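Local coordinates for DUF1254 domain-containing protein (Vibrio parahaemolyticus, PDB 3U07) that is of unknown function but combines DUF1254 and DUF1214 family regions in one chain and is probably exported from the cytoplasm, at residues 77-81 / 409-415; 89-95 / 137-143; 116-120 / 298-302; 219-224 / 243-248. The protein carries 2 engineered substitutions. All blocks are in the same frame, centred on the assembly; numbering follows the deposited sequence.

Contact 1 of 4, residues 77-81 / 409-415; sequences TINND and YAIMRFY
Residues 77-81 form an irregular loop that crosses over residues 409-415 of strand 408-417, the end-to-end directions of the two segments being 41° apart. The backbones keep their distance: CA of Thr-77 lies 8.2 Å from CA of Ile-411, and CA of Asn-79 lies 8.8 Å from CA of Arg-413, so side chains bridge the gap and bury 336 Å². Thr-77 has left-handed backbone angles (60/57), and the chain is extended at Ile-78 and Asn-79. Strand alternation turns Tyr-409, Ile-411, Arg-413 and Tyr-415 toward the loop. At one end Thr-77 OG1 and Tyr-409 OH share a very short 2.5 Å hydrogen bond, while Thr-77 CG2 packs on Ile-411 CG1 at 3.5 Å. At the other, Tyr-415, in the m rotamer, donates from OH to Asp-81 OD2 at 2.8 Å. Between them Arg-413, m at chi1 and then extended, runs beneath the loop. Asn-79 OD1 sits over its guanidinium face, 3.1 Å from Arg-413 NE, and Thr-77 O is 3.1 Å from Arg-413 NH2 near its plane; neither angle suits a hydrogen bond. This loop-on-sheet contact joins the DUF1254 and DUF1214 regions. Strand 347-354, beside 408-417 in the same antiparallel sheet, completes it: Tyr-353 OH hydrogen-bonds to Arg-413 NH1 and Ile-78 O, Ser-349 OG to Asp-81 OD2, and Phe-347 stacks on Tyr-415.

Contact 2 of 4, residues 89-95 / 137-143; sequences LDVAAEP and MFAAQDW
Strand 89-90 runs out into a loop that returns at Pro-95 against the end of strand 137-140, beyond which a type I turn spans Ala-140 to Trp-143, closed by Trp-143 N to Ala-140 O at 3.0 Å. The nearest CA atoms are those of Pro-95 and Ala-139, 4.3 Å apart. No direct hydrogen bond crosses between the segments; one water does, donating to Val-91 O (2.7 Å) and accepting from Ala-140 N (2.9 Å). Within the loop, Asp-90 OD1 (chi1 t) accepts from Ala-92 N at 3.1 Å, an Asx turn that starts the bend. Two CH-pi contacts follow: Pro-95 CG lies 3.4 Å from the centroid of the five-membered ring of Trp-143 (chi1 t), over its face, and Leu-89 CD2 lies 4.0 Å from the centroid of the Phe-138 ring (chi1 m). Apolar packing fills the rest, with Pro-95 CG 3.7 Å from Ala-139 CB, Pro-95 CB 3.9 Å from Met-137 CG, and Val-91 CG2 4.1 Å from Ala-140 CB. Proline-on-tryptophan and apolar packing hold the connection between strand 82-90 of an antiparallel sheet and strand 96-100 of a mixed sheet against the end of 134-140, which lies between 96-100 and 153-157.

Contact 3 of 4, residues 116-120 / 298-302; sequences MGHYT and FAEGT
Phe-298 and His-118 carry most of this contact, in which the tight connection between strands 109-115 and 120-125 lies against helix 295-305. The connection has no regular structure, and His-118 adopts left-handed angles (69/37) that direct its CA-to-CB bond at the helix; CA of His-118 and CA of Thr-302 are 7.3 Å apart. Phe-298, chi1 t and chi2 79°, extends from the helix to the turn. Its edge meets the backbone at Gly-117 O, which lies 3.3 Å from Phe-298 CE2 near the ring plane. His-118 O is 3.5 Å from Phe-298 CZ. Tyr-119, in the m rotamer, brings its ring alongside at an oblique 31° between planes, centroids 4.5 Å apart, with Tyr-119 CE2 3.3 Å from Phe-298 CE1. The contact thus docks a beta hairpin of the four-stranded antiparallel sheet onto the helical part of the fold, burying 256 Å². The imidazole of His-118 (chi1 t, chi2 -104°) lies with one face toward Thr-302, whose OG1 (chi1 m) is 3.2 Å from His-118 CG. Gly-301 presents no side chain here, and its O is 4.0 Å from His-118 CE1. The polar ends have partners outside the two segments: His-118 NE2 hydrogen-bonds to Trp-307 N, and Tyr-119 OH to NH1 of Arg-295, whose guanidinium also makes a cation-pi contact with Phe-298. Helix 26-52 covers Phe-298 and Thr-302 through Ser-39, Tyr-38 and Glu-42.

Contact 4 of 4, residues 219-224 / 243-248; sequences VNFVLC and GVEPCK
A disulfide and a fully engaged asparagine tie the last turns of helix 215-224 to the loop leading into helix 253-273. Residues 219-224 are regular helix; 243-248 belong to the loop, in which Gly-243 has positive phi (108°) and a type II turn runs from Glu-245 to Lys-248, with Pro-246 (-55/117) and Cys-247 (82/-2) in its two central positions. The nearest CA atoms are those of Cys-224 and Pro-246, 4.5 Å apart, and 390 Å² is buried. Asn-220, m at chi1 with chi2 near zero, places its whole amide among loop backbone groups. Its OD1 accepts from Glu-245 N at 2.8 Å, while its ND2 donates to both Gly-243 O at 2.9 Å and Lys-248 O at 3.0 Å, so both amide protons are used and the side chain bonds to both ends of residues 243-248. The backbone carbonyl of Asn-220 is doubly occupied too: O accepts the helical bond from Cys-224 N and another from Cys-247 N, each 3.1 Å long. Lys-248 NZ is satisfied locally by Asp-250 O. Apolar contacts line the inner side, Leu-223 CD2 lying 4.0 Å from Val-244 CG1 and Leu-223 CB 4.0 Å from Pro-246 CB; Leu-236 of helix 233-239 touches both Leu-223 and Val-244. Nearer the surface, Cys-224 (chi1 t) and Cys-247 (chi1 m) are joined SG to SG at 2.0 Å, with chi3 of 91°.

Contact 1 encloses the other three along the chain, joining the DUF1254 and DUF1214 regions across 327 intervening residues. Contacts 2 and 3 interleave: both involve the sheet holding strands 82-90, 109-115 and 120-125, with centres about 20 Å apart. Contact 4 is nested inside contact 3; their centres are about 17 Å apart, they touch through Met-116 CB and Val-222 CG1 at 3.7 Å, and helix 26-52 packs on both. The centre of contact 1 is about 21 Å from that of contact 3, and about 33 and 37 Å from those of contacts 2 and 4, across the chain's centre. The N-terminal and C-terminal parts each hold two four-stranded sheets with matching strand orders, consistent with two related halves.

Contact 1 of 4, residues 77-81 / 409-415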
loop_
_atom_site.group_PDB
_atom_site.type_symbol
_atom_site.label_atom_id
_atom_site.label_comp_id
_atom_site.label_asym_id
_atom_site.label_seq_id
_atom_site.Cartn_x
_atom_site.Cartn_y
_atom_site.Cartn_z
ATOM N N THR A 77 7.141 11.031 -0.754
ATOM C CA THR A 77 5.769 11.455 -1.042
ATOM C C THR A 77 4.800 10.734 -0.101
ATOM O O THR A 77 3.867 10.058 -0.548
ATOM C CB THR A 77 5.366 11.140 -2.504
ATOM O OG1 THR A 77 6.391 11.590 -3.393
ATOM C CG2 THR A 77 4.066 11.844 -2.859
ATOM N N ILE A 78 5.022 10.890 1.203
ATOM C CA ILE A 78 4.189 10.244 2.215
ATOM C C ILE A 78 3.064 11.133 2.749
ATOM O O ILE A 78 3.181 12.361 2.790
ATOM C CB ILE A 78 5.043 9.761 3.413
ATOM C CG1 ILE A 78 4.218 8.818 4.297
ATOM C CG2 ILE A 78 5.543 10.962 4.211
ATOM C CD1 ILE A 78 4.957 8.300 5.519
ATOM N N ASN A 79 1.984 10.479 3.171
ATOM C CA ASN A 79 0.783 11.123 3.705
ATOM C C ASN A 79 0.989 12.167 4.791
ATOM O O ASN A 79 1.783 11.975 5.711
ATOM C CB ASN A 79 -0.166 10.063 4.272
ATOM C CG ASN A 79 -0.729 9.147 3.209
ATOM O OD1 ASN A 79 -0.073 8.861 2.207
ATOM N ND2 ASN A 79 -1.945 8.659 3.434
ATOM N N ASN A 80 0.256 13.268 4.673
ATOM C CA ASN A 80 0.278 14.335 5.668
ATOM C C ASN A 80 -1.106 14.191 6.306
ATOM O O ASN A 80 -1.537 15.015 7.119
ATOM C CB ASN A 80 0.415 15.708 4.999
ATOM C CG ASN A 80 0.581 16.839 6.007
ATOM O OD1 ASN A 80 1.332 16.715 6.976
ATOM N ND2 ASN A 80 -0.105 17.954 5.769
ATOM N N ASP A 81 -1.782 13.105 5.926
ATOM C CA ASP A 81 -3.131 12.801 6.397
ATOM C C ASP A 81 -3.223 11.873 7.607
ATOM O O ASP A 81 -4.114 12.034 8.442
ATOM C CB ASP A 81 -3.965 12.160 5.273
ATOM C CG ASP A 81 -3.897 12.927 3.963
ATOM O OD1 ASP A 81 -3.738 14.165 3.993
ATOM O OD2 ASP A 81 -4.028 12.287 2.896
ATOM N N TYR A 409 5.209 19.543 -6.748
ATOM C CA TYR A 409 4.133 18.777 -7.347
ATOM C C TYR A 409 3.068 18.613 -6.281
ATOM O O TYR A 409 3.343 18.750 -5.087
ATOM C CB TYR A 409 4.600 17.416 -7.873
ATOM C CG TYR A 409 5.239 16.494 -6.860
ATOM C CD1 TYR A 409 6.593 16.606 -6.545
ATOM C CD2 TYR A 409 4.499 15.477 -6.251
ATOM C CE1 TYR A 409 7.196 15.724 -5.652
ATOM C CE2 TYR A 409 5.090 14.590 -5.353
ATOM C CZ TYR A 409 6.440 14.719 -5.060
ATOM O OH TYR A 409 7.040 13.852 -4.177
ATOM N N ALA A 410 1.845 18.351 -6.713
ATOM C CA ALA A 410 0.746 18.190 -5.782
ATOM C C ALA A 410 0.179 16.791 -5.908
ATOM O O ALA A 410 0.019 16.279 -7.012
ATOM C CB ALA A 410 -0.344 19.230 -6.074
ATOM N N ILE A 411 -0.103 16.175 -4.763
ATOM C CA ILE A 411 -0.681 14.836 -4.726
ATOM C C ILE A 411 -2.081 14.924 -4.130
ATOM O O ILE A 411 -2.246 15.369 -2.996
ATOM C CB ILE A 411 0.137 13.876 -3.835
ATOM C CG1 ILE A 411 1.494 13.573 -4.475
ATOM C CG2 ILE A 411 -0.667 12.599 -3.587
ATOM C CD1 ILE A 411 1.417 12.780 -5.767
HETATM N N MSE A 412 -3.089 14.516 -4.892
HETATM C CA MSE A 412 -4.452 14.535 -4.382
HETATM C C MSE A 412 -4.805 13.105 -3.961
HETATM O O MSE A 412 -4.558 12.147 -4.696
HETATM C CB MSE A 412 -5.428 15.032 -5.451
HETATM C CG MSE A 412 -6.821 15.339 -4.910
HETATM SE SE MSE A 412 -7.948 16.303 -6.174
HETATM C CE MSE A 412 -6.667 17.635 -6.698
ATOM N N ARG A 413 -5.360 12.963 -2.764
ATOM C CA ARG A 413 -5.729 11.646 -2.260
ATOM C C ARG A 413 -7.236 11.528 -2.060
ATOM O O ARG A 413 -7.895 12.470 -1.615
ATOM C CB ARG A 413 -4.978 11.360 -0.954
ATOM C CG ARG A 413 -3.469 11.235 -1.155
ATOM C CD ARG A 413 -2.748 10.862 0.126
ATOM N NE ARG A 413 -1.351 10.506 -0.127
ATOM C CZ ARG A 413 -0.336 11.366 -0.114
ATOM N NH1 ARG A 413 -0.548 12.648 0.145
ATOM N NH2 ARG A 413 0.895 10.942 -0.367
ATOM N N PHE A 414 -7.776 10.367 -2.413
ATOM C CA PHE A 414 -9.209 10.121 -2.295
ATOM C C PHE A 414 -9.460 8.859 -1.470
ATOM O O PHE A 414 -8.983 7.774 -1.806
ATOM C CB PHE A 414 -9.834 9.954 -3.685
ATOM C CG PHE A 414 -9.412 11.001 -4.682
ATOM C CD1 PHE A 414 -8.167 10.930 -5.303
ATOM C CD2 PHE A 414 -10.269 12.051 -5.017
ATOM C CE1 PHE A 414 -7.779 11.884 -6.245
ATOM C CE2 PHE A 414 -9.892 13.016 -5.960
ATOM C CZ PHE A 414 -8.646 12.932 -6.576
ATOM N N TYR A 415 -10.213 9.015 -0.390
ATOM C CA TYR A 415 -10.536 7.904 0.497
ATOM C C TYR A 415 -12.017 7.580 0.358
ATOM O O TYR A 415 -12.870 8.384 0.727
ATOM C CB TYR A 415 -10.208 8.300 1.932
ATOM C CG TYR A 415 -8.749 8.641 2.126
ATOM C CD1 TYR A 415 -7.820 7.657 2.472
ATOM C CD2 TYR A 415 -8.290 9.937 1.925
ATOM C CE1 TYR A 415 -6.467 7.962 2.613
ATOM C CE2 TYR A 415 -6.942 10.251 2.060
ATOM C CZ TYR A 415 -6.037 9.263 2.402
ATOM O OH TYR A 415 -4.704 9.576 2.525
#

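Contact 2 of 4, residues 89-95 / 137-143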
loop_
_atom_site.group_PDB
_atom_site.type_symbol
_atom_site.label_atom_id
_atom_site.label_comp_id
_atom_site.label_asym_id
_atom_site.label_seq_id
_atom_site.Cartn_x
_atom_site.Cartn_y
_atom_site.Cartn_z
ATOM N N LEU A 89 3.304 -9.886 10.419
ATOM C CA LEU A 89 2.659 -10.967 11.145
ATOM C C LEU A 89 3.278 -12.273 10.672
ATOM O O LEU A 89 3.723 -12.378 9.526
ATOM C CB LEU A 89 1.159 -10.994 10.826
ATOM C CG LEU A 89 0.115 -10.289 11.696
ATOM C CD1 LEU A 89 0.684 -9.067 12.378
ATOM C CD2 LEU A 89 -1.081 -9.949 10.825
ATOM N N ASP A 90 3.322 -13.259 11.558
ATOM C CA ASP A 90 3.827 -14.583 11.199
ATOM C C ASP A 90 2.829 -15.533 11.821
ATOM O O ASP A 90 2.753 -15.644 13.043
ATOM C CB ASP A 90 5.221 -14.844 11.769
ATOM C CG ASP A 90 5.671 -16.286 11.564
ATOM O OD1 ASP A 90 5.114 -16.980 10.685
ATOM O OD2 ASP A 90 6.590 -16.727 12.278
ATOM N N VAL A 91 2.050 -16.203 10.979
ATOM C CA VAL A 91 1.031 -17.125 11.468
ATOM C C VAL A 91 1.401 -18.597 11.255
ATOM O O VAL A 91 0.554 -19.481 11.391
ATOM C CB VAL A 91 -0.322 -16.846 10.773
ATOM C CG1 VAL A 91 -0.726 -15.380 10.985
ATOM C CG2 VAL A 91 -0.215 -17.146 9.278
ATOM N N ALA A 92 2.666 -18.852 10.932
ATOM C CA ALA A 92 3.136 -20.217 10.692
ATOM C C ALA A 92 2.866 -21.173 11.852
ATOM O O ALA A 92 2.277 -22.230 11.661
ATOM C CB ALA A 92 4.634 -20.215 10.375
ATOM N N ALA A 93 3.299 -20.798 13.052
ATOM C CA ALA A 93 3.127 -21.659 14.220
ATOM C C ALA A 93 1.692 -21.705 14.706
ATOM O O ALA A 93 1.209 -22.748 15.132
ATOM C CB ALA A 93 4.047 -21.201 15.352
ATOM N N GLU A 94 1.013 -20.566 14.634
ATOM C CA GLU A 94 -0.367 -20.473 15.079
ATOM C C GLU A 94 -0.959 -19.131 14.640
ATOM O O GLU A 94 -0.231 -18.244 14.201
ATOM C CB GLU A 94 -0.419 -20.578 16.605
ATOM C CG GLU A 94 0.364 -19.475 17.302
ATOM C CD GLU A 94 0.199 -19.504 18.805
ATOM O OE1 GLU A 94 -0.944 -19.677 19.266
ATOM O OE2 GLU A 94 1.206 -19.341 19.523
ATOM N N PRO A 95 -2.289 -18.973 14.752
ATOM C CA PRO A 95 -2.946 -17.723 14.361
ATOM C C PRO A 95 -2.488 -16.549 15.212
ATOM O O PRO A 95 -1.924 -16.730 16.298
ATOM C CB PRO A 95 -4.424 -18.028 14.570
ATOM C CG PRO A 95 -4.507 -19.496 14.287
ATOM C CD PRO A 95 -3.292 -20.017 15.028
HETATM N N MSE A 137 -8.519 -11.869 13.810
HETATM C CA MSE A 137 -7.609 -12.996 13.806
HETATM C C MSE A 137 -7.163 -13.384 12.409
HETATM O O MSE A 137 -7.979 -13.553 11.508
HETATM C CB MSE A 137 -8.264 -14.203 14.500
HETATM C CG MSE A 137 -7.312 -15.374 14.732
HETATM SE SE MSE A 137 -8.108 -16.861 15.740
HETATM C CE MSE A 137 -8.722 -17.865 14.236
ATOM N N PHE A 138 -5.852 -13.511 12.246
ATOM C CA PHE A 138 -5.259 -13.910 10.984
ATOM C C PHE A 138 -4.734 -15.322 11.183
ATOM O O PHE A 138 -3.950 -15.576 12.098
ATOM C CB PHE A 138 -4.114 -12.963 10.616
ATOM C CG PHE A 138 -4.564 -11.559 10.390
ATOM C CD1 PHE A 138 -4.883 -10.738 11.469
ATOM C CD2 PHE A 138 -4.744 -11.078 9.095
ATOM C CE1 PHE A 138 -5.381 -9.453 11.264
ATOM C CE2 PHE A 138 -5.242 -9.793 8.874
ATOM C CZ PHE A 138 -5.562 -8.981 9.960
ATOM N N ALA A 139 -5.174 -16.241 10.332
ATOM C CA ALA A 139 -4.742 -17.624 10.444
ATOM C C ALA A 139 -4.325 -18.156 9.096
ATOM O O ALA A 139 -4.818 -17.696 8.059
ATOM C CB ALA A 139 -5.879 -18.484 11.017
ATOM N N ALA A 140 -3.402 -19.117 9.135
ATOM C CA ALA A 140 -2.944 -19.711 7.929
ATOM C C ALA A 140 -4.145 -20.381 7.359
ATOM O O ALA A 140 -5.078 -20.845 8.074
ATOM C CB ALA A 140 -1.845 -20.724 8.132
ATOM N N GLN A 141 -4.129 -20.396 6.064
ATOM C CA GLN A 141 -5.195 -20.988 5.350
ATOM C C GLN A 141 -5.548 -22.415 5.780
ATOM O O GLN A 141 -6.729 -22.740 5.805
ATOM C CB GLN A 141 -4.827 -20.870 3.896
ATOM C CG GLN A 141 -5.922 -21.325 2.999
ATOM C CD GLN A 141 -7.147 -20.427 3.058
ATOM O OE1 GLN A 141 -8.130 -20.732 3.720
ATOM N NE2 GLN A 141 -7.087 -19.308 2.355
ATOM N N ASP A 142 -4.535 -23.236 6.101
ATOM C CA ASP A 142 -4.674 -24.656 6.505
ATOM C C ASP A 142 -4.838 -24.860 8.027
ATOM O O ASP A 142 -4.972 -25.987 8.512
ATOM C CB ASP A 142 -3.416 -25.440 6.095
ATOM C CG ASP A 142 -2.135 -24.805 6.658
ATOM O OD1 ASP A 142 -1.433 -24.097 5.901
ATOM O OD2 ASP A 142 -1.842 -25.003 7.861
ATOM N N TRP A 143 -4.801 -23.778 8.791
ATOM C CA TRP A 143 -4.895 -23.924 10.234
ATOM C C TRP A 143 -6.187 -24.585 10.703
ATOM O O TRP A 143 -7.287 -24.128 10.404
ATOM C CB TRP A 143 -4.735 -22.580 10.925
ATOM C CG TRP A 143 -4.821 -22.706 12.408
ATOM C CD1 TRP A 143 -3.867 -23.206 13.249
ATOM C CD2 TRP A 143 -5.935 -22.348 13.229
ATOM N NE1 TRP A 143 -4.321 -23.179 14.548
ATOM C CE2 TRP A 143 -5.590 -22.661 14.563
ATOM C CE3 TRP A 143 -7.196 -21.799 12.967
ATOM C CZ2 TRP A 143 -6.456 -22.432 15.631
ATOM C CZ3 TRP A 143 -8.060 -21.572 14.032
ATOM C CH2 TRP A 143 -7.686 -21.891 15.346
HETATM O O HOH W 1 -2.125 -20.009 11.596
#

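Contact 3 of 4, residues 116-120 / 298-302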
loop_
_atom_site.group_PDB
_atom_site.type_symbol
_atom_site.label_atom_id
_atom_site.label_comp_id
_atom_site.label_asym_id
_atom_site.label_seq_id
_atom_site.Cartn_x
_atom_site.Cartn_y
_atom_site.Cartn_z
HETATM N N MSE A 116 2.497 -12.240 0.909
HETATM C CA MSE A 116 3.739 -12.255 0.145
HETATM C C MSE A 116 3.578 -12.412 -1.367
HETATM O O MSE A 116 4.566 -12.486 -2.093
HETATM C CB MSE A 116 4.655 -13.350 0.699
HETATM C CG MSE A 116 5.057 -13.107 2.148
HETATM SE SE MSE A 116 6.066 -11.454 2.357
HETATM C CE MSE A 116 7.711 -12.134 1.624
ATOM N N GLY A 117 2.341 -12.479 -1.840
ATOM C CA GLY A 117 2.123 -12.590 -3.272
ATOM C C GLY A 117 1.656 -11.235 -3.777
ATOM O O GLY A 117 1.277 -11.073 -4.940
ATOM N N HIS A 118 1.694 -10.271 -2.860
ATOM C CA HIS A 118 1.288 -8.877 -3.058
ATOM C C HIS A 118 -0.215 -8.681 -3.255
ATOM O O HIS A 118 -0.649 -7.838 -4.040
ATOM C CB HIS A 118 2.068 -8.220 -4.208
ATOM C CG HIS A 118 2.124 -6.721 -4.110
ATOM N ND1 HIS A 118 1.348 -5.892 -4.891
ATOM C CD2 HIS A 118 2.842 -5.909 -3.298
ATOM C CE1 HIS A 118 1.587 -4.632 -4.562
ATOM N NE2 HIS A 118 2.488 -4.617 -3.597
ATOM N N TYR A 119 -1.003 -9.479 -2.532
ATOM C CA TYR A 119 -2.461 -9.369 -2.563
ATOM C C TYR A 119 -2.930 -8.805 -1.231
ATOM O O TYR A 119 -2.471 -9.242 -0.173
ATOM C CB TYR A 119 -3.148 -10.729 -2.716
ATOM C CG TYR A 119 -3.035 -11.364 -4.067
ATOM C CD1 TYR A 119 -2.098 -12.364 -4.308
ATOM C CD2 TYR A 119 -3.876 -10.978 -5.106
ATOM C CE1 TYR A 119 -1.999 -12.966 -5.551
ATOM C CE2 TYR A 119 -3.788 -11.575 -6.356
ATOM C CZ TYR A 119 -2.845 -12.568 -6.571
ATOM O OH TYR A 119 -2.741 -13.160 -7.806
ATOM N N THR A 120 -3.831 -7.831 -1.275
ATOM C CA THR A 120 -4.380 -7.295 -0.038
ATOM C C THR A 120 -5.333 -8.401 0.458
ATOM O O THR A 120 -6.138 -8.919 -0.320
ATOM C CB THR A 120 -5.170 -5.990 -0.296
ATOM O OG1 THR A 120 -4.250 -4.895 -0.433
ATOM C CG2 THR A 120 -6.136 -5.709 0.845
ATOM N N PHE A 298 -0.852 -7.437 -13.153
ATOM C CA PHE A 298 -0.828 -7.557 -11.695
ATOM C C PHE A 298 0.550 -7.120 -11.192
ATOM O O PHE A 298 0.674 -6.406 -10.190
ATOM C CB PHE A 298 -1.080 -9.009 -11.271
ATOM C CG PHE A 298 -1.030 -9.223 -9.780
ATOM C CD1 PHE A 298 -2.110 -8.872 -8.975
ATOM C CD2 PHE A 298 0.107 -9.763 -9.178
ATOM C CE1 PHE A 298 -2.060 -9.054 -7.593
ATOM C CE2 PHE A 298 0.168 -9.948 -7.792
ATOM C CZ PHE A 298 -0.922 -9.591 -7.000
ATOM N N ALA A 299 1.583 -7.554 -11.908
ATOM C CA ALA A 299 2.964 -7.226 -11.568
ATOM C C ALA A 299 3.232 -5.718 -11.568
ATOM O O ALA A 299 4.067 -5.234 -10.799
ATOM C CB ALA A 299 3.919 -7.923 -12.544
ATOM N N GLU A 300 2.542 -4.970 -12.428
ATOM C CA GLU A 300 2.760 -3.523 -12.464
ATOM C C GLU A 300 2.309 -2.890 -11.148
ATOM O O GLU A 300 2.716 -1.775 -10.807
ATOM C CB GLU A 300 2.012 -2.880 -13.645
ATOM C CG GLU A 300 2.548 -3.242 -15.045
ATOM C CD GLU A 300 3.971 -2.738 -15.312
ATOM O OE1 GLU A 300 4.463 -1.865 -14.568
ATOM O OE2 GLU A 300 4.595 -3.214 -16.286
ATOM N N GLY A 301 1.465 -3.602 -10.406
ATOM C CA GLY A 301 1.005 -3.087 -9.128
ATOM C C GLY A 301 2.199 -2.913 -8.211
ATOM O O GLY A 301 2.299 -1.929 -7.478
ATOM N N THR A 302 3.112 -3.879 -8.259
ATOM C CA THR A 302 4.321 -3.843 -7.444
ATOM C C THR A 302 5.337 -2.867 -8.053
ATOM O O THR A 302 6.007 -2.112 -7.340
ATOM C CB THR A 302 4.979 -5.250 -7.360
ATOM O OG1 THR A 302 4.221 -6.089 -6.479
ATOM C CG2 THR A 302 6.410 -5.145 -6.851
#

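Contact 4 of 4, residues 219-224 / 243-248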
loop_
_atom_site.group_PDB
_atom_site.type_symbol
_atom_site.label_atom_id
_atom_site.label_comp_id
_atom_site.label_asym_id
_atom_site.label_seq_id
_atom_site.Cartn_x
_atom_site.Cartn_y
_atom_site.Cartn_z
ATOM N N VAL A 219 11.664 -17.247 -4.805
ATOM C CA VAL A 219 10.241 -17.481 -5.009
ATOM C C VAL A 219 9.808 -18.853 -4.467
ATOM O O VAL A 219 8.784 -18.956 -3.796
ATOM C CB VAL A 219 9.865 -17.374 -6.505
ATOM C CG1 VAL A 219 8.416 -17.838 -6.721
ATOM C CG2 VAL A 219 10.020 -15.924 -6.975
ATOM N N ASN A 220 10.573 -19.905 -4.761
ATOM C CA ASN A 220 10.227 -21.243 -4.269
ATOM C C ASN A 220 10.265 -21.280 -2.741
ATOM O O ASN A 220 9.482 -21.989 -2.108
ATOM C CB ASN A 220 11.177 -22.300 -4.842
ATOM C CG ASN A 220 10.982 -22.511 -6.332
ATOM O OD1 ASN A 220 10.065 -21.955 -6.936
ATOM N ND2 ASN A 220 11.842 -23.322 -6.933
ATOM N N PHE A 221 11.176 -20.509 -2.153
ATOM C CA PHE A 221 11.293 -20.434 -0.701
ATOM C C PHE A 221 10.017 -19.827 -0.099
ATOM O O PHE A 221 9.445 -20.362 0.854
ATOM C CB PHE A 221 12.493 -19.565 -0.314
ATOM C CG PHE A 221 12.577 -19.270 1.154
ATOM C CD1 PHE A 221 13.078 -20.218 2.042
ATOM C CD2 PHE A 221 12.138 -18.047 1.653
ATOM C CE1 PHE A 221 13.143 -19.949 3.412
ATOM C CE2 PHE A 221 12.196 -17.765 3.016
ATOM C CZ PHE A 221 12.701 -18.719 3.899
ATOM N N VAL A 222 9.582 -18.698 -0.651
ATOM C CA VAL A 222 8.376 -18.042 -0.159
ATOM C C VAL A 222 7.144 -18.910 -0.398
ATOM O O VAL A 222 6.267 -19.009 0.459
ATOM C CB VAL A 222 8.166 -16.678 -0.845
ATOM C CG1 VAL A 222 6.806 -16.109 -0.468
ATOM C CG2 VAL A 222 9.274 -15.722 -0.429
ATOM N N LEU A 223 7.088 -19.531 -1.571
ATOM C CA LEU A 223 5.973 -20.394 -1.951
ATOM C C LEU A 223 5.808 -21.527 -0.939
ATOM O O LEU A 223 4.700 -21.954 -0.640
ATOM C CB LEU A 223 6.240 -20.993 -3.337
ATOM C CG LEU A 223 5.398 -20.680 -4.586
ATOM C CD1 LEU A 223 4.522 -19.468 -4.423
ATOM C CD2 LEU A 223 6.357 -20.508 -5.746
ATOM N N CYS A 224 6.931 -21.999 -0.416
ATOM C CA CYS A 224 6.937 -23.096 0.543
ATOM C C CYS A 224 6.339 -22.692 1.887
ATOM O O CYS A 224 5.650 -23.481 2.525
ATOM C CB CYS A 224 8.378 -23.580 0.762
ATOM S SG CYS A 224 8.522 -25.219 1.552
ATOM N N GLY A 243 10.955 -24.500 -13.292
ATOM C CA GLY A 243 11.580 -24.687 -11.991
ATOM C C GLY A 243 10.904 -23.937 -10.853
ATOM O O GLY A 243 11.397 -23.933 -9.721
ATOM N N VAL A 244 9.784 -23.281 -11.148
ATOM C CA VAL A 244 9.036 -22.546 -10.126
ATOM C C VAL A 244 8.140 -23.577 -9.464
ATOM O O VAL A 244 7.224 -24.108 -10.091
ATOM C CB VAL A 244 8.157 -21.443 -10.741
ATOM C CG1 VAL A 244 7.487 -20.631 -9.628
ATOM C CG2 VAL A 244 9.008 -20.547 -11.626
ATOM N N GLU A 245 8.399 -23.851 -8.194
ATOM C CA GLU A 245 7.650 -24.870 -7.474
ATOM C C GLU A 245 7.929 -24.717 -5.977
ATOM O O GLU A 245 9.082 -24.555 -5.583
ATOM C CB GLU A 245 8.122 -26.235 -7.966
ATOM C CG GLU A 245 7.483 -27.436 -7.310
ATOM C CD GLU A 245 8.055 -28.724 -7.864
ATOM O OE1 GLU A 245 8.123 -28.851 -9.102
ATOM O OE2 GLU A 245 8.439 -29.602 -7.069
ATOM N N PRO A 246 6.884 -24.791 -5.123
ATOM C CA PRO A 246 7.020 -24.646 -3.663
ATOM C C PRO A 246 7.996 -25.577 -2.969
ATOM O O PRO A 246 7.736 -26.770 -2.880
ATOM C CB PRO A 246 5.615 -24.906 -3.144
ATOM C CG PRO A 246 4.739 -24.626 -4.299
ATOM C CD PRO A 246 5.505 -25.168 -5.479
ATOM N N CYS A 247 9.042 -25.012 -2.371
ATOM C CA CYS A 247 10.065 -25.769 -1.641
ATOM C C CYS A 247 11.147 -26.378 -2.541
ATOM O O CYS A 247 12.071 -27.015 -2.039
ATOM C CB CYS A 247 9.449 -26.910 -0.812
ATOM S SG CYS A 247 7.924 -26.487 0.075
ATOM N N LYS A 248 11.041 -26.213 -3.860
ATOM C CA LYS A 248 12.036 -26.786 -4.773
ATOM C C LYS A 248 13.382 -26.055 -4.698
ATOM O O LYS A 248 13.454 -24.829 -4.844
ATOM C CB LYS A 248 11.515 -26.766 -6.217
ATOM C CG LYS A 248 12.506 -27.307 -7.257
ATOM C CD LYS A 248 11.954 -27.176 -8.671
ATOM C CE LYS A 248 12.909 -27.738 -9.721
ATOM N NZ LYS A 248 13.116 -29.217 -9.606
#